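Local coordinates for protein siroheme decarboxylase (Hydrogenobacter thermophilus, PDB 4CH7) that catalyses the decarboxylation of siroheme to didecarboxysiroheme, releasing two molecules of carbon dioxide, a step in heme d1 biosynthesis, at residues E4-I12 with T40-V50; I16-S24 with F183-L191. All coordinates share one frame; numbering follows the deposited sequence.

Interaction 1 of 2, residues E4-I12 with T40-V50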
# COMPACT_ATOMS: atom_id res chain seq x y z
N GLU A 4 -7.32 -28.18 -11.47
CA GLU A 4 -8.30 -27.09 -11.48
C GLU A 4 -7.94 -26.04 -10.44
O GLU A 4 -7.87 -24.85 -10.76
CB GLU A 4 -9.71 -27.62 -11.19
CG GLU A 4 -10.34 -28.41 -12.32
CD GLU A 4 -11.83 -28.63 -12.10
OE1 GLU A 4 -12.39 -28.00 -11.18
OE2 GLU A 4 -12.43 -29.42 -12.85
N PHE A 5 -7.73 -26.48 -9.21
CA PHE A 5 -7.31 -25.61 -8.12
C PHE A 5 -6.13 -24.74 -8.54
O PHE A 5 -6.16 -23.53 -8.37
CB PHE A 5 -6.92 -26.45 -6.90
CG PHE A 5 -5.95 -25.77 -5.97
CD1 PHE A 5 -6.40 -24.84 -5.04
CD2 PHE A 5 -4.59 -26.05 -6.03
CE1 PHE A 5 -5.52 -24.21 -4.19
CE2 PHE A 5 -3.70 -25.42 -5.18
CZ PHE A 5 -4.17 -24.49 -4.26
N ASP A 6 -5.11 -25.38 -9.09
CA ASP A 6 -3.90 -24.69 -9.54
C ASP A 6 -4.19 -23.70 -10.67
O ASP A 6 -3.68 -22.59 -10.67
CB ASP A 6 -2.85 -25.71 -9.99
CG ASP A 6 -2.21 -26.44 -8.82
OD1 ASP A 6 -2.81 -27.41 -8.31
OD2 ASP A 6 -1.09 -26.05 -8.42
N LYS A 7 -5.02 -24.12 -11.63
CA LYS A 7 -5.38 -23.26 -12.76
C LYS A 7 -6.21 -22.06 -12.35
O LYS A 7 -6.01 -20.95 -12.84
CB LYS A 7 -6.13 -24.06 -13.83
CG LYS A 7 -5.26 -24.63 -14.93
CD LYS A 7 -6.10 -25.36 -15.95
CE LYS A 7 -6.92 -26.47 -15.30
NZ LYS A 7 -7.79 -27.17 -16.28
N ILE A 8 -7.17 -22.29 -11.45
CA ILE A 8 -8.05 -21.24 -10.96
C ILE A 8 -7.28 -20.24 -10.10
O ILE A 8 -7.39 -19.03 -10.30
CB ILE A 8 -9.19 -21.82 -10.13
CG1 ILE A 8 -10.14 -22.63 -11.01
CG2 ILE A 8 -9.96 -20.73 -9.43
CD1 ILE A 8 -11.20 -23.37 -10.23
N LEU A 9 -6.53 -20.76 -9.14
CA LEU A 9 -5.69 -19.94 -8.27
C LEU A 9 -4.76 -19.05 -9.09
O LEU A 9 -4.60 -17.87 -8.79
CB LEU A 9 -4.86 -20.84 -7.34
CG LEU A 9 -3.76 -20.13 -6.55
CD1 LEU A 9 -4.37 -19.16 -5.56
CD2 LEU A 9 -2.84 -21.12 -5.85
N LYS A 10 -4.17 -19.63 -10.12
CA LYS A 10 -3.27 -18.91 -11.02
C LYS A 10 -3.98 -17.81 -11.80
O LYS A 10 -3.44 -16.71 -11.96
CB LYS A 10 -2.61 -19.90 -11.99
CG LYS A 10 -1.74 -19.24 -13.06
CD LYS A 10 -1.29 -20.25 -14.11
CE LYS A 10 -0.36 -19.60 -15.12
NZ LYS A 10 -0.99 -18.46 -15.83
N ILE A 11 -5.19 -18.09 -12.27
CA ILE A 11 -5.89 -17.19 -13.19
C ILE A 11 -6.56 -15.99 -12.51
O ILE A 11 -6.73 -14.94 -13.13
CB ILE A 11 -6.91 -17.96 -14.08
CG1 ILE A 11 -7.21 -17.18 -15.36
CG2 ILE A 11 -8.19 -18.27 -13.31
CD1 ILE A 11 -8.13 -17.91 -16.32
N ILE A 12 -6.94 -16.14 -11.25
CA ILE A 12 -7.59 -15.04 -10.52
C ILE A 12 -6.57 -14.07 -9.93
O ILE A 12 -6.94 -13.07 -9.30
CB ILE A 12 -8.50 -15.57 -9.40
CG1 ILE A 12 -7.70 -16.37 -8.38
CG2 ILE A 12 -9.62 -16.40 -9.99
CD1 ILE A 12 -8.53 -16.91 -7.22
N THR A 40 -15.67 -22.36 -6.21
CA THR A 40 -14.28 -22.66 -5.91
C THR A 40 -13.52 -21.42 -5.41
O THR A 40 -12.83 -21.49 -4.40
CB THR A 40 -13.55 -23.29 -7.12
OG1 THR A 40 -14.15 -24.56 -7.43
CG2 THR A 40 -12.08 -23.51 -6.79
N ILE A 41 -13.68 -20.29 -6.11
CA ILE A 41 -13.05 -19.02 -5.70
C ILE A 41 -13.34 -18.71 -4.24
O ILE A 41 -12.44 -18.31 -3.49
CB ILE A 41 -13.56 -17.81 -6.50
CG1 ILE A 41 -13.58 -18.09 -8.00
CG2 ILE A 41 -12.71 -16.57 -6.20
CD1 ILE A 41 -12.23 -18.22 -8.61
N GLU A 42 -14.60 -18.88 -3.85
CA GLU A 42 -15.04 -18.63 -2.49
C GLU A 42 -14.21 -19.45 -1.50
O GLU A 42 -13.73 -18.91 -0.51
CB GLU A 42 -16.52 -18.98 -2.34
CG GLU A 42 -17.44 -18.31 -3.35
CD GLU A 42 -18.90 -18.63 -3.11
OE1 GLU A 42 -19.19 -19.61 -2.39
OE2 GLU A 42 -19.76 -17.89 -3.63
N LYS A 43 -14.05 -20.73 -1.80
CA LYS A 43 -13.23 -21.62 -0.98
C LYS A 43 -11.84 -21.05 -0.77
O LYS A 43 -11.33 -21.03 0.35
CB LYS A 43 -13.11 -23.00 -1.63
CG LYS A 43 -14.31 -23.92 -1.42
CD LYS A 43 -14.03 -25.29 -2.02
CE LYS A 43 -15.18 -26.25 -1.78
NZ LYS A 43 -14.97 -27.54 -2.50
N LEU A 44 -11.22 -20.58 -1.85
CA LEU A 44 -9.87 -20.03 -1.77
C LEU A 44 -9.79 -18.78 -0.90
O LEU A 44 -8.79 -18.56 -0.23
CB LEU A 44 -9.29 -19.79 -3.16
CG LEU A 44 -8.87 -21.04 -3.94
CD1 LEU A 44 -9.81 -21.31 -5.10
CD2 LEU A 44 -7.44 -20.93 -4.44
N VAL A 45 -10.85 -17.97 -0.89
CA VAL A 45 -10.90 -16.79 -0.02
C VAL A 45 -11.43 -17.13 1.37
O VAL A 45 -11.00 -16.55 2.37
CB VAL A 45 -11.67 -15.59 -0.64
CG1 VAL A 45 -11.17 -15.30 -2.05
CG2 VAL A 45 -13.17 -15.83 -0.64
N GLU A 46 -12.35 -18.09 1.43
CA GLU A 46 -12.88 -18.59 2.70
C GLU A 46 -11.77 -19.18 3.54
O GLU A 46 -11.78 -19.09 4.77
CB GLU A 46 -13.97 -19.64 2.43
CG GLU A 46 -14.41 -20.46 3.63
CD GLU A 46 -15.69 -21.24 3.35
OE1 GLU A 46 -16.33 -20.96 2.32
OE2 GLU A 46 -16.05 -22.11 4.17
N ASP A 47 -10.78 -19.77 2.88
CA ASP A 47 -9.73 -20.50 3.57
C ASP A 47 -8.45 -19.69 3.77
O ASP A 47 -7.69 -19.95 4.69
CB ASP A 47 -9.47 -21.84 2.88
CG ASP A 47 -10.73 -22.68 2.77
OD1 ASP A 47 -11.69 -22.40 3.52
OD2 ASP A 47 -10.77 -23.61 1.95
N GLY A 48 -8.22 -18.70 2.91
CA GLY A 48 -7.20 -17.70 3.19
C GLY A 48 -5.81 -17.86 2.58
O GLY A 48 -4.83 -17.39 3.17
N ILE A 49 -5.71 -18.51 1.42
CA ILE A 49 -4.45 -18.49 0.67
C ILE A 49 -4.51 -17.31 -0.29
O ILE A 49 -3.49 -16.73 -0.66
CB ILE A 49 -4.18 -19.83 -0.06
CG1 ILE A 49 -2.72 -20.23 0.12
CG2 ILE A 49 -4.53 -19.74 -1.53
CD1 ILE A 49 -2.29 -20.31 1.57
N VAL A 50 -5.74 -16.99 -0.69
CA VAL A 50 -6.07 -15.67 -1.18
C VAL A 50 -7.18 -15.25 -0.22
O VAL A 50 -8.00 -16.07 0.16
CB VAL A 50 -6.54 -15.69 -2.66
CG1 VAL A 50 -5.43 -16.22 -3.56
CG2 VAL A 50 -7.79 -16.52 -2.84
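I41 and I12 reach toward each other tip to tip, CD1 of I41 lying 3.5 Å from CG2 of I12, and the same CD1 also presses on I8 CG2. Both carbon pairs are tighter than ordinary van der Waals contact, and this methyl nests in the notch between I8 CG2 and I12 CG2, one turn apart. I8 points its two ends at different partners: with CG1 beside the backbone N (chi1 -68°), CD1 extends to T40 CG2 at 3.6 Å, leaving CG2 for I41. The polar branch of T40, OG1, is hydrogen-bonded to K36 O in its own helix, and the methyl serves the interface.

These residues join helix 4-11 to helix 34-47 within the first helix-turn-helix (HTH) domain. The axes of segments 4-11 and 40-47 cross at -76°, 10.6 Å apart at closest approach, a steep crossing consistent with the small 393 Å² of buried surface.

Toward the more exposed flank, L44 CD2 touches both L9 CD1, at 3.7 Å, and F5 CE1, at 3.8 Å, meeting the F5 ring obliquely. L9 CD1 continues to V50 CG1, also 3.7 Å away, where the two side chains slide past each other in opposite directions. G48, with positive phi (97°), turns the chain out of the helix two residues before V50.

Interaction 2 of 2, residues I16-S24 with F183-L191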
# COMPACT_ATOMS: atom_id res chain seq x y z
N ILE A 16 -8.30 -9.36 -14.05
CA ILE A 16 -9.61 -9.87 -14.45
C ILE A 16 -10.27 -8.90 -15.42
O ILE A 16 -10.42 -7.72 -15.12
CB ILE A 16 -10.49 -10.10 -13.21
CG1 ILE A 16 -9.84 -11.16 -12.32
CG2 ILE A 16 -11.89 -10.54 -13.60
CD1 ILE A 16 -10.68 -11.54 -11.14
N PRO A 17 -10.67 -9.41 -16.60
CA PRO A 17 -11.14 -8.57 -17.71
C PRO A 17 -12.34 -7.69 -17.36
O PRO A 17 -13.25 -8.12 -16.65
CB PRO A 17 -11.54 -9.59 -18.79
CG PRO A 17 -11.75 -10.88 -18.06
CD PRO A 17 -10.75 -10.85 -16.94
N LEU A 18 -12.32 -6.46 -17.86
CA LEU A 18 -13.43 -5.53 -17.67
C LEU A 18 -14.53 -5.83 -18.68
O LEU A 18 -14.67 -5.14 -19.69
CB LEU A 18 -12.95 -4.09 -17.80
CG LEU A 18 -11.93 -3.66 -16.75
CD1 LEU A 18 -11.33 -2.31 -17.10
CD2 LEU A 18 -12.58 -3.60 -15.38
N VAL A 19 -15.29 -6.88 -18.41
CA VAL A 19 -16.44 -7.24 -19.22
C VAL A 19 -17.61 -7.48 -18.28
O VAL A 19 -17.43 -7.46 -17.06
CB VAL A 19 -16.17 -8.51 -20.06
CG1 VAL A 19 -14.95 -8.31 -20.93
CG2 VAL A 19 -15.97 -9.71 -19.16
N LYS A 20 -18.80 -7.70 -18.82
CA LYS A 20 -19.98 -7.89 -17.99
C LYS A 20 -19.93 -9.21 -17.23
O LYS A 20 -20.38 -9.30 -16.09
CB LYS A 20 -21.26 -7.81 -18.83
CG LYS A 20 -21.46 -6.46 -19.49
CD LYS A 20 -22.76 -6.42 -20.28
CE LYS A 20 -22.94 -5.09 -20.98
NZ LYS A 20 -24.17 -5.07 -21.81
N GLU A 21 -19.39 -10.24 -17.87
CA GLU A 21 -19.28 -11.56 -17.26
C GLU A 21 -17.84 -12.08 -17.29
O GLU A 21 -17.52 -12.97 -18.07
CB GLU A 21 -20.22 -12.56 -17.96
CG GLU A 21 -21.68 -12.13 -17.96
CD GLU A 21 -22.58 -13.10 -18.71
OE1 GLU A 21 -22.15 -14.25 -18.96
OE2 GLU A 21 -23.72 -12.72 -19.03
N PRO A 22 -16.99 -11.52 -16.42
CA PRO A 22 -15.55 -11.85 -16.40
C PRO A 22 -15.28 -13.28 -15.94
O PRO A 22 -14.29 -13.87 -16.37
CB PRO A 22 -14.98 -10.85 -15.40
CG PRO A 22 -16.12 -10.53 -14.48
CD PRO A 22 -17.34 -10.57 -15.35
N PHE A 23 -16.14 -13.82 -15.09
CA PHE A 23 -15.97 -15.18 -14.60
C PHE A 23 -16.43 -16.21 -15.62
O PHE A 23 -16.02 -17.37 -15.57
CB PHE A 23 -16.69 -15.37 -13.27
CG PHE A 23 -16.16 -14.51 -12.16
CD1 PHE A 23 -14.84 -14.64 -11.74
CD2 PHE A 23 -16.97 -13.58 -11.53
CE1 PHE A 23 -14.34 -13.84 -10.72
CE2 PHE A 23 -16.48 -12.78 -10.50
CZ PHE A 23 -15.16 -12.92 -10.10
N SER A 24 -17.29 -15.79 -16.54
CA SER A 24 -17.66 -16.63 -17.68
C SER A 24 -16.43 -16.81 -18.57
O SER A 24 -16.15 -17.91 -19.05
CB SER A 24 -18.81 -15.98 -18.46
OG SER A 24 -19.39 -16.90 -19.37
N PHE A 183 -14.59 -7.65 -4.69
CA PHE A 183 -15.22 -7.89 -5.98
C PHE A 183 -16.24 -9.00 -5.83
O PHE A 183 -15.90 -10.11 -5.41
CB PHE A 183 -14.17 -8.28 -7.02
CG PHE A 183 -14.64 -8.17 -8.44
CD1 PHE A 183 -15.01 -6.93 -8.97
CD2 PHE A 183 -14.70 -9.29 -9.26
CE1 PHE A 183 -15.44 -6.83 -10.29
CE2 PHE A 183 -15.12 -9.19 -10.57
CZ PHE A 183 -15.49 -7.96 -11.09
N PRO A 184 -17.51 -8.70 -6.16
CA PRO A 184 -18.60 -9.67 -6.01
C PRO A 184 -18.31 -10.95 -6.79
O PRO A 184 -17.94 -10.89 -7.96
CB PRO A 184 -19.80 -8.95 -6.63
CG PRO A 184 -19.48 -7.49 -6.52
CD PRO A 184 -17.99 -7.41 -6.71
N LEU A 185 -18.48 -12.10 -6.14
CA LEU A 185 -18.29 -13.38 -6.82
C LEU A 185 -19.61 -13.83 -7.42
O LEU A 185 -20.23 -14.80 -6.96
CB LEU A 185 -17.72 -14.42 -5.86
CG LEU A 185 -16.35 -14.08 -5.28
CD1 LEU A 185 -15.74 -15.26 -4.55
CD2 LEU A 185 -15.42 -13.59 -6.38
N VAL A 186 -20.05 -13.12 -8.46
CA VAL A 186 -21.31 -13.39 -9.13
C VAL A 186 -21.14 -13.34 -10.64
O VAL A 186 -20.07 -12.97 -11.14
CB VAL A 186 -22.40 -12.37 -8.70
CG1 VAL A 186 -22.80 -12.59 -7.26
CG2 VAL A 186 -21.91 -10.95 -8.91
N GLU A 187 -22.19 -13.71 -11.36
CA GLU A 187 -22.17 -13.74 -12.82
C GLU A 187 -22.03 -12.34 -13.41
O GLU A 187 -21.37 -12.14 -14.43
CB GLU A 187 -23.44 -14.41 -13.33
CG GLU A 187 -23.65 -14.32 -14.83
CD GLU A 187 -24.57 -15.40 -15.35
OE1 GLU A 187 -24.38 -16.57 -14.96
OE2 GLU A 187 -25.48 -15.09 -16.15
N ARG A 188 -22.64 -11.36 -12.75
CA ARG A 188 -22.62 -9.98 -13.22
C ARG A 188 -22.11 -9.05 -12.13
O ARG A 188 -22.88 -8.31 -11.52
CB ARG A 188 -24.01 -9.55 -13.68
CG ARG A 188 -24.57 -10.39 -14.81
CD ARG A 188 -24.14 -9.86 -16.17
NE ARG A 188 -24.81 -8.60 -16.47
CZ ARG A 188 -26.02 -8.52 -17.03
NH1 ARG A 188 -26.68 -9.62 -17.35
NH2 ARG A 188 -26.56 -7.33 -17.27
N PRO A 189 -20.78 -9.07 -11.88
CA PRO A 189 -20.17 -8.38 -10.74
C PRO A 189 -20.07 -6.86 -10.89
O PRO A 189 -19.64 -6.20 -9.95
CB PRO A 189 -18.77 -9.00 -10.67
CG PRO A 189 -18.47 -9.37 -12.09
CD PRO A 189 -19.78 -9.79 -12.70
N PHE A 190 -20.45 -6.33 -12.05
CA PHE A 190 -20.44 -4.88 -12.25
C PHE A 190 -21.85 -4.31 -12.21
O PHE A 190 -22.03 -3.09 -12.20
CB PHE A 190 -19.79 -4.53 -13.59
CG PHE A 190 -18.31 -4.82 -13.65
CD1 PHE A 190 -17.41 -3.95 -13.06
CD2 PHE A 190 -17.84 -5.95 -14.29
CE1 PHE A 190 -16.04 -4.21 -13.12
CE2 PHE A 190 -16.48 -6.22 -14.35
CZ PHE A 190 -15.58 -5.34 -13.76
N LEU A 191 -22.84 -5.19 -12.19
CA LEU A 191 -24.25 -4.79 -12.29
C LEU A 191 -24.73 -3.95 -11.11
O LEU A 191 -25.26 -2.85 -11.30
CB LEU A 191 -25.15 -6.00 -12.48
CG LEU A 191 -26.63 -5.66 -12.67
CD1 LEU A 191 -26.79 -4.70 -13.84
CD2 LEU A 191 -27.47 -6.91 -12.89
O HOH W 1 -21.30 -7.27 -14.68
O HOH W 2 -19.12 -13.87 -14.96
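P22 and P189 meet tip to tip, CG to CG at 3.5 Å, where two P-L-V-x-x-P-F runs, 17-23 and 184-190, face each other with approximate twofold symmetry, one from each HTH domain. L18 and L185 each centre an inverse gamma turn, and the first run leads into helix 22-30. F23 and F183 slide past each other obliquely, ring planes 56° apart, and F23 CZ also meets L185 CD2 at 3.8 Å. V186 O lies in the F23 ring plane at its edge, 3.2 Å from CD2. A like contact recurs with the segments exchanged: V19 O approaches F190 CE2 obliquely at 3.1 Å, and L18 CD2 packs on F190 CZ. Replacing F23 with an alanine is likely to open a gap beside F183 and L185 and leave V186 O without its ring-edge contact.

Beside this packed part, two waters bridge backbone to backbone: one donates to K20 O (2.6 Å) and accepts from F190 N; the other donates to E187 O and accepts weakly from F23 N. The solvent side is looser and charged. E21 OE2 and E187 OE2 are 4.1 Å apart; R188 NH1, 4.6 Å from E21 OE2, may ease this approach, while R188 NH2 pairs with E201.

F23 also packs on L38 of helix 34-47, F190 on L205 and L208 of helix 201-213, while F183 and L18 touch I53 and I220 of the two-stranded sheet 53-57/217-222.

Interaction 1 lies within a single HTH domain, whereas interaction 2 joins that domain to its second copy, with 158 residues between its segments. They meet at L185, whose CD1 packs 3.7 Å from I41 CG2 and equally near E42 CG, so helix 34-47 serves both contacts. Each is partly buried, with five buried residues apiece. Their chemistry differs: the helix crossing is wholly apolar across its segments, while interaction 2 packs prolines and phenylalanines inside, with bridging waters beside them and charged side chains toward solvent. The larger buried area, 550 against 393 Å², belongs to interaction 2. Both lie away from the probable active-site histidine.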